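Local coordinates for ATP-dependent Clp endopeptidase (Clostridium difficile, PDB 3FES), which probably serves, as the N-terminal domain of a ClpC-type chaperone, to receive adaptors or substrates for ATP-driven unfolding and degradation by a partner protease, at residues Ile47-Val55 with Thr135-Met143; Glu34-Glu44 with Glu59-Glu70. All coordinates share one frame; numbering follows the deposited sequence.

Interaction 1 (Ile47-Val55 with Thr135-Met143)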
loop_
_atom_site.group_PDB
_atom_site.type_symbol
_atom_site.label_atom_id
_atom_site.label_comp_id
_atom_site.label_asym_id
_atom_site.label_seq_id
_atom_site.Cartn_x
_atom_site.Cartn_y
_atom_site.Cartn_z
ATOM N N ILE A 47 -9.112 1.595 6.762
ATOM C CA ILE A 47 -8.228 2.102 7.802
ATOM C C ILE A 47 -6.947 2.699 7.194
ATOM O O ILE A 47 -6.478 3.768 7.614
ATOM C CB ILE A 47 -7.921 0.975 8.838
ATOM C CG1 ILE A 47 -9.172 0.699 9.696
ATOM C CG2 ILE A 47 -6.715 1.353 9.743
ATOM C CD1 ILE A 47 -9.086 -0.589 10.455
ATOM N N ALA A 48 -6.359 1.990 6.223
ATOM C CA ALA A 48 -5.072 2.445 5.665
ATOM C C ALA A 48 -5.223 3.831 5.014
ATOM O O ALA A 48 -4.380 4.699 5.219
ATOM C CB ALA A 48 -4.468 1.413 4.659
ATOM N N ALA A 49 -6.307 4.033 4.258
ATOM C CA ALA A 49 -6.539 5.339 3.645
ATOM C C ALA A 49 -6.718 6.403 4.734
ATOM O O ALA A 49 -6.228 7.532 4.584
ATOM C CB ALA A 49 -7.795 5.303 2.758
ATOM N N LYS A 50 -7.445 6.052 5.797
ATOM C CA LYS A 50 -7.754 7.029 6.870
ATOM C C LYS A 50 -6.455 7.379 7.637
ATOM O O LYS A 50 -6.226 8.529 7.963
ATOM C CB LYS A 50 -8.862 6.509 7.805
ATOM C CG LYS A 50 -10.234 6.253 7.128
ATOM C CD LYS A 50 -10.768 7.497 6.440
ATOM C CE LYS A 50 -12.078 7.260 5.630
ATOM N NZ LYS A 50 -13.153 6.479 6.324
ATOM N N VAL A 51 -5.588 6.380 7.849
ATOM C CA VAL A 51 -4.266 6.608 8.465
ATOM C C VAL A 51 -3.428 7.557 7.583
ATOM O O VAL A 51 -2.895 8.561 8.062
ATOM C CB VAL A 51 -3.492 5.275 8.653
ATOM C CG1 VAL A 51 -2.006 5.531 9.011
ATOM C CG2 VAL A 51 -4.160 4.396 9.707
ATOM N N LEU A 52 -3.324 7.239 6.295
ATOM C CA LEU A 52 -2.430 7.968 5.386
ATOM C C LEU A 52 -2.889 9.425 5.227
ATOM O O LEU A 52 -2.065 10.352 5.192
ATOM C CB LEU A 52 -2.285 7.234 4.038
ATOM C CG LEU A 52 -1.508 5.917 4.092
ATOM C CD1 LEU A 52 -1.684 5.054 2.782
ATOM C CD2 LEU A 52 0.007 6.135 4.417
ATOM N N SER A 53 -4.208 9.607 5.160
ATOM C CA SER A 53 -4.785 10.942 5.059
ATOM C C SER A 53 -4.612 11.697 6.391
ATOM O O SER A 53 -4.347 12.900 6.409
ATOM C CB SER A 53 -6.261 10.847 4.671
ATOM O OG SER A 53 -6.935 12.013 5.103
ATOM N N LYS A 54 -4.722 10.979 7.506
ATOM C CA LYS A 54 -4.586 11.615 8.814
ATOM C C LYS A 54 -3.163 12.167 9.033
ATOM O O LYS A 54 -2.994 13.260 9.586
ATOM C CB LYS A 54 -5.013 10.664 9.946
ATOM C CG LYS A 54 -4.960 11.259 11.334
ATOM C CD LYS A 54 -6.065 12.310 11.515
ATOM C CE LYS A 54 -6.441 12.509 12.975
ATOM N NZ LYS A 54 -5.971 13.809 13.505
ATOM N N VAL A 55 -2.152 11.424 8.588
ATOM C CA VAL A 55 -0.784 11.868 8.760
ATOM C C VAL A 55 -0.402 12.901 7.703
ATOM O O VAL A 55 0.662 13.510 7.804
ATOM C CB VAL A 55 0.265 10.689 8.782
ATOM C CG1 VAL A 55 -0.186 9.558 9.730
ATOM C CG2 VAL A 55 0.565 10.169 7.380
ATOM N N THR A 135 3.056 7.218 11.022
ATOM C CA THR A 135 2.109 6.355 10.278
ATOM C C THR A 135 1.885 5.074 11.057
ATOM O O THR A 135 0.741 4.660 11.238
ATOM C CB THR A 135 2.625 6.079 8.837
ATOM O OG1 THR A 135 2.777 7.327 8.150
ATOM C CG2 THR A 135 1.667 5.212 8.057
ATOM N N LEU A 136 2.965 4.449 11.524
ATOM C CA LEU A 136 2.852 3.275 12.377
ATOM C C LEU A 136 2.012 3.514 13.647
ATOM O O LEU A 136 1.176 2.689 13.991
ATOM C CB LEU A 136 4.227 2.760 12.745
ATOM C CG LEU A 136 4.212 1.481 13.578
ATOM C CD1 LEU A 136 3.505 0.359 12.861
ATOM C CD2 LEU A 136 5.658 1.134 13.911
ATOM N N ALA A 137 2.264 4.616 14.340
ATOM C CA ALA A 137 1.508 4.949 15.538
ATOM C C ALA A 137 0.018 5.087 15.228
ATOM O O ALA A 137 -0.805 4.531 15.932
ATOM C CB ALA A 137 2.055 6.234 16.172
ATOM N N GLN A 138 -0.308 5.827 14.177
ATOM C CA GLN A 138 -1.704 6.118 13.812
ATOM C C GLN A 138 -2.408 4.824 13.396
ATOM O O GLN A 138 -3.583 4.598 13.715
ATOM C CB GLN A 138 -1.761 7.099 12.632
ATOM C CG GLN A 138 -3.193 7.526 12.279
ATOM C CD GLN A 138 -3.757 8.443 13.317
ATOM O OE1 GLN A 138 -3.194 9.509 13.561
ATOM N NE2 GLN A 138 -4.882 8.044 13.957
ATOM N N LEU A 139 -1.669 3.972 12.696
ATOM C CA LEU A 139 -2.207 2.679 12.255
ATOM C C LEU A 139 -2.456 1.806 13.475
ATOM O O LEU A 139 -3.467 1.146 13.565
ATOM C CB LEU A 139 -1.247 1.980 11.289
ATOM C CG LEU A 139 -1.635 0.553 10.808
ATOM C CD1 LEU A 139 -3.005 0.494 10.129
ATOM C CD2 LEU A 139 -0.506 -0.037 9.887
ATOM N N THR A 140 -1.533 1.821 14.421
ATOM C CA THR A 140 -1.672 1.014 15.618
ATOM C C THR A 140 -2.868 1.459 16.455
ATOM O O THR A 140 -3.619 0.596 16.965
ATOM C CB THR A 140 -0.408 1.111 16.484
ATOM O OG1 THR A 140 0.699 0.602 15.731
ATOM C CG2 THR A 140 -0.534 0.268 17.763
ATOM N N ILE A 141 -3.057 2.771 16.627
ATOM C CA ILE A 141 -4.229 3.176 17.412
ATOM C C ILE A 141 -5.517 2.898 16.642
ATOM O O ILE A 141 -6.524 2.511 17.227
ATOM C CB ILE A 141 -4.199 4.619 18.031
ATOM C CG1 ILE A 141 -4.318 5.719 16.971
ATOM C CG2 ILE A 141 -3.011 4.824 18.973
ATOM C CD1 ILE A 141 -4.941 7.003 17.561
ATOM N N ASP A 142 -5.473 3.070 15.316
ATOM C CA ASP A 142 -6.661 2.820 14.501
ATOM C C ASP A 142 -7.068 1.358 14.495
ATOM O O ASP A 142 -8.199 1.039 14.140
ATOM C CB ASP A 142 -6.463 3.312 13.071
ATOM C CG ASP A 142 -6.626 4.806 12.957
ATOM O OD1 ASP A 142 -6.675 5.477 13.992
ATOM O OD2 ASP A 142 -6.687 5.312 11.836
HETATM N N MSE A 143 -6.142 0.478 14.853
HETATM C CA MSE A 143 -6.461 -0.943 14.955
HETATM C C MSE A 143 -6.843 -1.387 16.383
HETATM O O MSE A 143 -7.011 -2.591 16.640
HETATM C CB MSE A 143 -5.294 -1.779 14.434
HETATM C CG MSE A 143 -5.046 -1.601 12.942
HETATM SE SE MSE A 143 -3.513 -2.600 12.380
HETATM C CE MSE A 143 -4.236 -4.396 12.779
HETATM O O HOH W 1 -6.634 7.791 11.254
#
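Val-51 packs as a knob into a hole made by Thr-135, Gln-138, Leu-139 and Asp-142, a worked example of knobs-into-holes packing in the mainly helical Clp N-terminal domain. The two methyls share the work. CG1, trans to the backbone N (chi1 168°), lies 3.6 Å from Thr-135 O and also meets the CG2 methyl of that threonine; CG2 reaches the other end of the hole, 3.6 Å from Leu-139 CA and 3.4 Å from Asp-142 OD2. Flanking contacts extend the seam: Ile-47 CG2 meets Leu-139 CD1 at 3.8 Å, the two side chains crossing nearly at right angles, and Val-55 lays its methyls against Thr-135, whose OG1 is hydrogen-bonded to Val-131 O. The axes of the two helix segments come within 9.3 Å, at 137° between their directions. On the more exposed side the aliphatic CG of Lys-54 packs 3.3 Å from Gln-138 OE1. The Asp-142 carboxylate is in turn held by two donors: a water, which also gives a weak bond to Lys-50 O, at OD2, and Gln-138 NE2 at OD1. That amide bond spans 3.1 Å from NE2 to OD1; OD1 lies in the plane of the Gln-138 amide, while NE2 comes to the carboxylate from above its plane.

Interaction 2 (Glu34-Glu44 with Glu59-Glu70)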
loop_
_atom_site.group_PDB
_atom_site.type_symbol
_atom_site.label_atom_id
_atom_site.label_comp_id
_atom_site.label_asym_id
_atom_site.label_seq_id
_atom_site.Cartn_x
_atom_site.Cartn_y
_atom_site.Cartn_z
ATOM N N GLU A 34 5.304 1.045 -3.631
ATOM C CA GLU A 34 4.815 2.434 -3.761
ATOM C C GLU A 34 3.425 2.472 -4.402
ATOM O O GLU A 34 2.598 3.318 -4.060
ATOM C CB GLU A 34 5.829 3.324 -4.510
ATOM C CG GLU A 34 6.022 3.028 -5.996
ATOM C CD GLU A 34 6.960 1.845 -6.332
ATOM O OE1 GLU A 34 7.249 0.927 -5.539
ATOM O OE2 GLU A 34 7.422 1.830 -7.463
ATOM N N HIS A 35 3.178 1.565 -5.337
ATOM C CA HIS A 35 1.876 1.515 -5.970
ATOM C C HIS A 35 0.824 0.953 -5.036
ATOM O O HIS A 35 -0.308 1.409 -5.067
ATOM C CB HIS A 35 1.908 0.656 -7.214
ATOM C CG HIS A 35 2.964 1.048 -8.197
ATOM N ND1 HIS A 35 2.903 2.200 -8.948
ATOM C CD2 HIS A 35 4.108 0.429 -8.551
ATOM C CE1 HIS A 35 3.956 2.262 -9.739
ATOM N NE2 HIS A 35 4.689 1.188 -9.532
ATOM N N ILE A 36 1.187 -0.049 -4.239
ATOM C CA ILE A 36 0.273 -0.573 -3.221
ATOM C C ILE A 36 -0.074 0.559 -2.236
ATOM O O ILE A 36 -1.232 0.733 -1.850
ATOM C CB ILE A 36 0.915 -1.768 -2.457
ATOM C CG1 ILE A 36 1.232 -2.935 -3.413
ATOM C CG2 ILE A 36 -0.014 -2.239 -1.305
ATOM C CD1 ILE A 36 1.999 -4.057 -2.744
ATOM N N LEU A 37 0.942 1.324 -1.803
ATOM C CA LEU A 37 0.658 2.460 -0.911
ATOM C C LEU A 37 -0.330 3.471 -1.529
ATOM O O LEU A 37 -1.285 3.947 -0.857
ATOM C CB LEU A 37 1.987 3.154 -0.534
ATOM C CG LEU A 37 1.865 4.217 0.562
ATOM C CD1 LEU A 37 1.661 3.581 1.923
ATOM C CD2 LEU A 37 3.153 5.014 0.603
ATOM N N LEU A 38 -0.126 3.781 -2.809
ATOM C CA LEU A 38 -1.015 4.699 -3.509
ATOM C C LEU A 38 -2.392 4.056 -3.677
ATOM O O LEU A 38 -3.425 4.726 -3.527
ATOM C CB LEU A 38 -0.445 5.061 -4.886
ATOM C CG LEU A 38 -1.270 5.982 -5.800
ATOM C CD1 LEU A 38 -1.710 7.288 -5.097
ATOM C CD2 LEU A 38 -0.481 6.251 -7.066
ATOM N N GLY A 39 -2.398 2.754 -3.950
ATOM C CA GLY A 39 -3.676 2.018 -4.038
ATOM C C GLY A 39 -4.485 2.076 -2.730
ATOM O O GLY A 39 -5.729 2.217 -2.754
ATOM N N LEU A 40 -3.796 1.908 -1.598
ATOM C CA LEU A 40 -4.411 2.008 -0.267
ATOM C C LEU A 40 -5.019 3.392 -0.035
ATOM O O LEU A 40 -6.121 3.489 0.507
ATOM C CB LEU A 40 -3.421 1.662 0.865
ATOM C CG LEU A 40 -2.896 0.190 0.892
ATOM C CD1 LEU A 40 -1.635 0.122 1.794
ATOM C CD2 LEU A 40 -4.049 -0.744 1.379
ATOM N N LEU A 41 -4.294 4.440 -0.433
ATOM C CA LEU A 41 -4.810 5.810 -0.288
ATOM C C LEU A 41 -6.033 6.032 -1.170
ATOM O O LEU A 41 -7.077 6.535 -0.709
ATOM C CB LEU A 41 -3.721 6.850 -0.588
ATOM C CG LEU A 41 -4.149 8.299 -0.235
ATOM C CD1 LEU A 41 -4.880 8.433 1.117
ATOM C CD2 LEU A 41 -2.951 9.180 -0.211
ATOM N N ARG A 42 -5.911 5.645 -2.428
ATOM C CA ARG A 42 -6.988 5.839 -3.392
ATOM C C ARG A 42 -8.256 5.078 -3.002
ATOM O O ARG A 42 -9.364 5.483 -3.376
ATOM C CB ARG A 42 -6.517 5.430 -4.788
ATOM C CG ARG A 42 -5.551 6.424 -5.423
ATOM C CD ARG A 42 -5.145 5.982 -6.828
ATOM N NE ARG A 42 -6.299 6.066 -7.721
ATOM C CZ ARG A 42 -6.506 5.287 -8.772
ATOM N NH1 ARG A 42 -5.624 4.321 -9.104
ATOM N NH2 ARG A 42 -7.616 5.484 -9.495
ATOM N N GLU A 43 -8.101 3.980 -2.257
ATOM C CA GLU A 43 -9.255 3.166 -1.866
ATOM C C GLU A 43 -10.215 3.955 -0.952
ATOM O O GLU A 43 -11.415 3.686 -0.944
ATOM C CB GLU A 43 -8.839 1.799 -1.309
ATOM C CG GLU A 43 -10.025 0.875 -0.938
ATOM C CD GLU A 43 -10.622 1.169 0.441
ATOM O OE1 GLU A 43 -9.872 1.599 1.346
ATOM O OE2 GLU A 43 -11.842 0.945 0.627
ATOM N N GLU A 44 -9.677 4.947 -0.241
ATOM C CA GLU A 44 -10.452 5.979 0.481
ATOM C C GLU A 44 -11.137 5.554 1.788
ATOM O O GLU A 44 -11.028 6.265 2.794
ATOM C CB GLU A 44 -11.472 6.692 -0.422
ATOM C CG GLU A 44 -10.861 7.705 -1.378
ATOM C CD GLU A 44 -11.901 8.535 -2.129
ATOM O OE1 GLU A 44 -11.632 8.906 -3.288
ATOM O OE2 GLU A 44 -12.985 8.822 -1.575
ATOM N N GLU A 59 -3.407 11.841 -2.660
ATOM C CA GLU A 59 -3.075 11.093 -3.860
ATOM C C GLU A 59 -2.081 11.842 -4.763
ATOM O O GLU A 59 -1.136 11.239 -5.290
ATOM C CB GLU A 59 -4.331 10.804 -4.670
ATOM C CG GLU A 59 -5.443 10.187 -3.902
ATOM C CD GLU A 59 -6.585 9.842 -4.822
ATOM O OE1 GLU A 59 -6.391 9.973 -6.058
ATOM O OE2 GLU A 59 -7.663 9.436 -4.317
ATOM N N ALA A 60 -2.300 13.151 -4.942
ATOM C CA ALA A 60 -1.434 13.980 -5.777
ATOM C C ALA A 60 0.000 13.996 -5.265
ATOM O O ALA A 60 0.935 13.868 -6.055
ATOM C CB ALA A 60 -1.990 15.420 -5.902
ATOM N N TYR A 61 0.183 14.114 -3.952
ATOM C CA TYR A 61 1.538 14.095 -3.390
ATOM C C TYR A 61 2.249 12.764 -3.662
ATOM O O TYR A 61 3.378 12.739 -4.160
ATOM C CB TYR A 61 1.533 14.381 -1.893
ATOM C CG TYR A 61 2.890 14.208 -1.251
ATOM C CD1 TYR A 61 3.784 15.278 -1.159
ATOM C CD2 TYR A 61 3.293 12.973 -0.753
ATOM C CE1 TYR A 61 5.046 15.117 -0.569
ATOM C CE2 TYR A 61 4.553 12.798 -0.159
ATOM C CZ TYR A 61 5.418 13.865 -0.072
ATOM O OH TYR A 61 6.654 13.689 0.514
ATOM N N LEU A 62 1.591 11.662 -3.330
ATOM C CA LEU A 62 2.201 10.338 -3.532
ATOM C C LEU A 62 2.577 10.060 -4.978
ATOM O O LEU A 62 3.692 9.622 -5.272
ATOM C CB LEU A 62 1.265 9.241 -3.040
ATOM C CG LEU A 62 1.107 9.045 -1.542
ATOM C CD1 LEU A 62 0.244 7.767 -1.352
ATOM C CD2 LEU A 62 2.475 8.886 -0.873
ATOM N N GLU A 63 1.623 10.290 -5.869
ATOM C CA GLU A 63 1.871 10.228 -7.304
ATOM C C GLU A 63 3.043 11.070 -7.774
ATOM O O GLU A 63 3.886 10.579 -8.526
ATOM C CB GLU A 63 0.649 10.657 -8.070
ATOM C CG GLU A 63 -0.105 9.531 -8.637
ATOM C CD GLU A 63 -1.183 10.001 -9.569
ATOM O OE1 GLU A 63 -1.318 9.387 -10.652
ATOM O OE2 GLU A 63 -1.891 10.987 -9.220
ATOM N N GLY A 64 3.096 12.331 -7.346
ATOM C CA GLY A 64 4.216 13.216 -7.697
ATOM C C GLY A 64 5.556 12.648 -7.260
ATOM O O GLY A 64 6.527 12.671 -8.023
ATOM N N LYS A 65 5.613 12.140 -6.023
ATOM C CA LYS A 65 6.846 11.556 -5.479
ATOM C C LYS A 65 7.268 10.297 -6.231
ATOM O O LYS A 65 8.461 10.064 -6.456
ATOM C CB LYS A 65 6.709 11.248 -3.983
ATOM C CG LYS A 65 6.697 12.479 -3.053
ATOM C CD LYS A 65 7.886 13.447 -3.264
ATOM C CE LYS A 65 9.241 12.713 -3.255
ATOM N NZ LYS A 65 10.385 13.628 -3.546
ATOM N N ILE A 66 6.281 9.504 -6.635
ATOM C CA ILE A 66 6.542 8.300 -7.394
ATOM C C ILE A 66 7.160 8.688 -8.731
ATOM O O ILE A 66 8.195 8.145 -9.109
ATOM C CB ILE A 66 5.264 7.463 -7.591
ATOM C CG1 ILE A 66 4.851 6.827 -6.258
ATOM C CG2 ILE A 66 5.490 6.366 -8.657
ATOM C CD1 ILE A 66 3.439 6.114 -6.346
ATOM N N VAL A 67 6.536 9.651 -9.417
ATOM C CA VAL A 67 7.080 10.175 -10.677
ATOM C C VAL A 67 8.486 10.784 -10.508
ATOM O O VAL A 67 9.386 10.480 -11.299
ATOM C CB VAL A 67 6.088 11.115 -11.407
ATOM C CG1 VAL A 67 6.748 11.771 -12.697
ATOM C CG2 VAL A 67 4.837 10.335 -11.804
ATOM N N ASP A 68 8.700 11.575 -9.455
ATOM C CA ASP A 68 10.032 12.144 -9.183
ATOM C C ASP A 68 11.094 11.058 -9.142
ATOM O O ASP A 68 12.225 11.272 -9.564
ATOM C CB ASP A 68 10.087 12.865 -7.820
ATOM C CG ASP A 68 9.283 14.148 -7.779
ATOM O OD1 ASP A 68 8.954 14.719 -8.863
ATOM O OD2 ASP A 68 8.976 14.580 -6.633
HETATM N N MSE A 69 10.727 9.902 -8.602
HETATM C CA MSE A 69 11.688 8.862 -8.273
HETATM C C MSE A 69 11.859 7.825 -9.366
HETATM O O MSE A 69 12.931 7.271 -9.521
HETATM C CB MSE A 69 11.267 8.182 -6.979
HETATM C CG MSE A 69 11.278 9.141 -5.772
HETATM SE SE MSE A 69 10.639 8.227 -4.174
HETATM C CE MSE A 69 12.293 7.403 -3.799
ATOM N N GLU A 70 10.800 7.589 -10.130
ATOM C CA GLU A 70 10.741 6.481 -11.069
ATOM C C GLU A 70 10.515 6.910 -12.490
ATOM O O GLU A 70 10.695 6.096 -13.412
ATOM C CB GLU A 70 9.540 5.591 -10.737
ATOM C CG GLU A 70 9.715 4.736 -9.573
ATOM C CD GLU A 70 8.691 3.645 -9.600
ATOM O OE1 GLU A 70 8.779 2.736 -10.460
ATOM O OE2 GLU A 70 7.772 3.703 -8.789
#
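Leu-38 and Leu-62 run alongside one another, pointing opposite ways, at the centre of this contact, CD1 of Leu-38 lying 4.1 Å from CB of Leu-62. Leu-38 is the knob, in a hole formed by Glu-59, Leu-62, Glu-63 and Ile-66. With CG opposite the backbone N (chi1 178°), its branches part: CD1 leans toward Glu-59 O, while CD2 rests 3.7 Å from the aliphatic CG of Glu-63 and 4.0 Å from Ile-66 CD1. Leu-62 answers by sending CD1 to within 3.7 Å of Leu-41 CD2, and its CD2 faces Leu-37. Ile-66 closes the row, CD1 against the backbone oxygen of Glu-34. These are two nearly antiparallel helices of the Clp N-terminal helical bundle, their segments 166° apart in direction; Ile-125 of helix 120-129 and Ser-22 of helix 10-25 add cover to Leu-62 and Leu-38. The outer side is looser and acidic. In the conformer given, one of two deposited for Arg-42, Glu-59 stretches along the arginine, its CD 3.6 Å from Arg-42 CG, yet the charged ends stay beyond salt-bridge range, with NE of Arg-42 and OE1 of Glu-59 4.2 Å apart; the guanidinium instead pairs with Glu-21 and bonds to Ser-22 OG. Glu-44 brings a second carboxylate near Glu-59, its OE1 4.1 Å from OE2 of Glu-59, which would probably raise the cost of keeping both charged.

Helix 47-55 connects the two contacts: it lies between 34-44 and 59-70 in the chain, with 135-143 following, so the segments of interactions 1 and 2 alternate. Their centres are 16 Å apart, but they touch directly: Ala-49 CB packs 3.3 Å from Leu-40 O, and Lys-50 CE 3.2 Å from Glu-44 O. While Val-51 faces helix 132-142, Leu-52 reaches Leu-37 and Leu-41 of helix 33-43. Phe-57 touches both Leu-52 and Leu-62, giving the two contacts a common neighbour, as does Thr-107, which bonds to Ala-48 N and packs on Leu-40. A bound magnesium ion lies about 6 Å from the side chain of Ile-47 and about 12 Å from that of Glu-44.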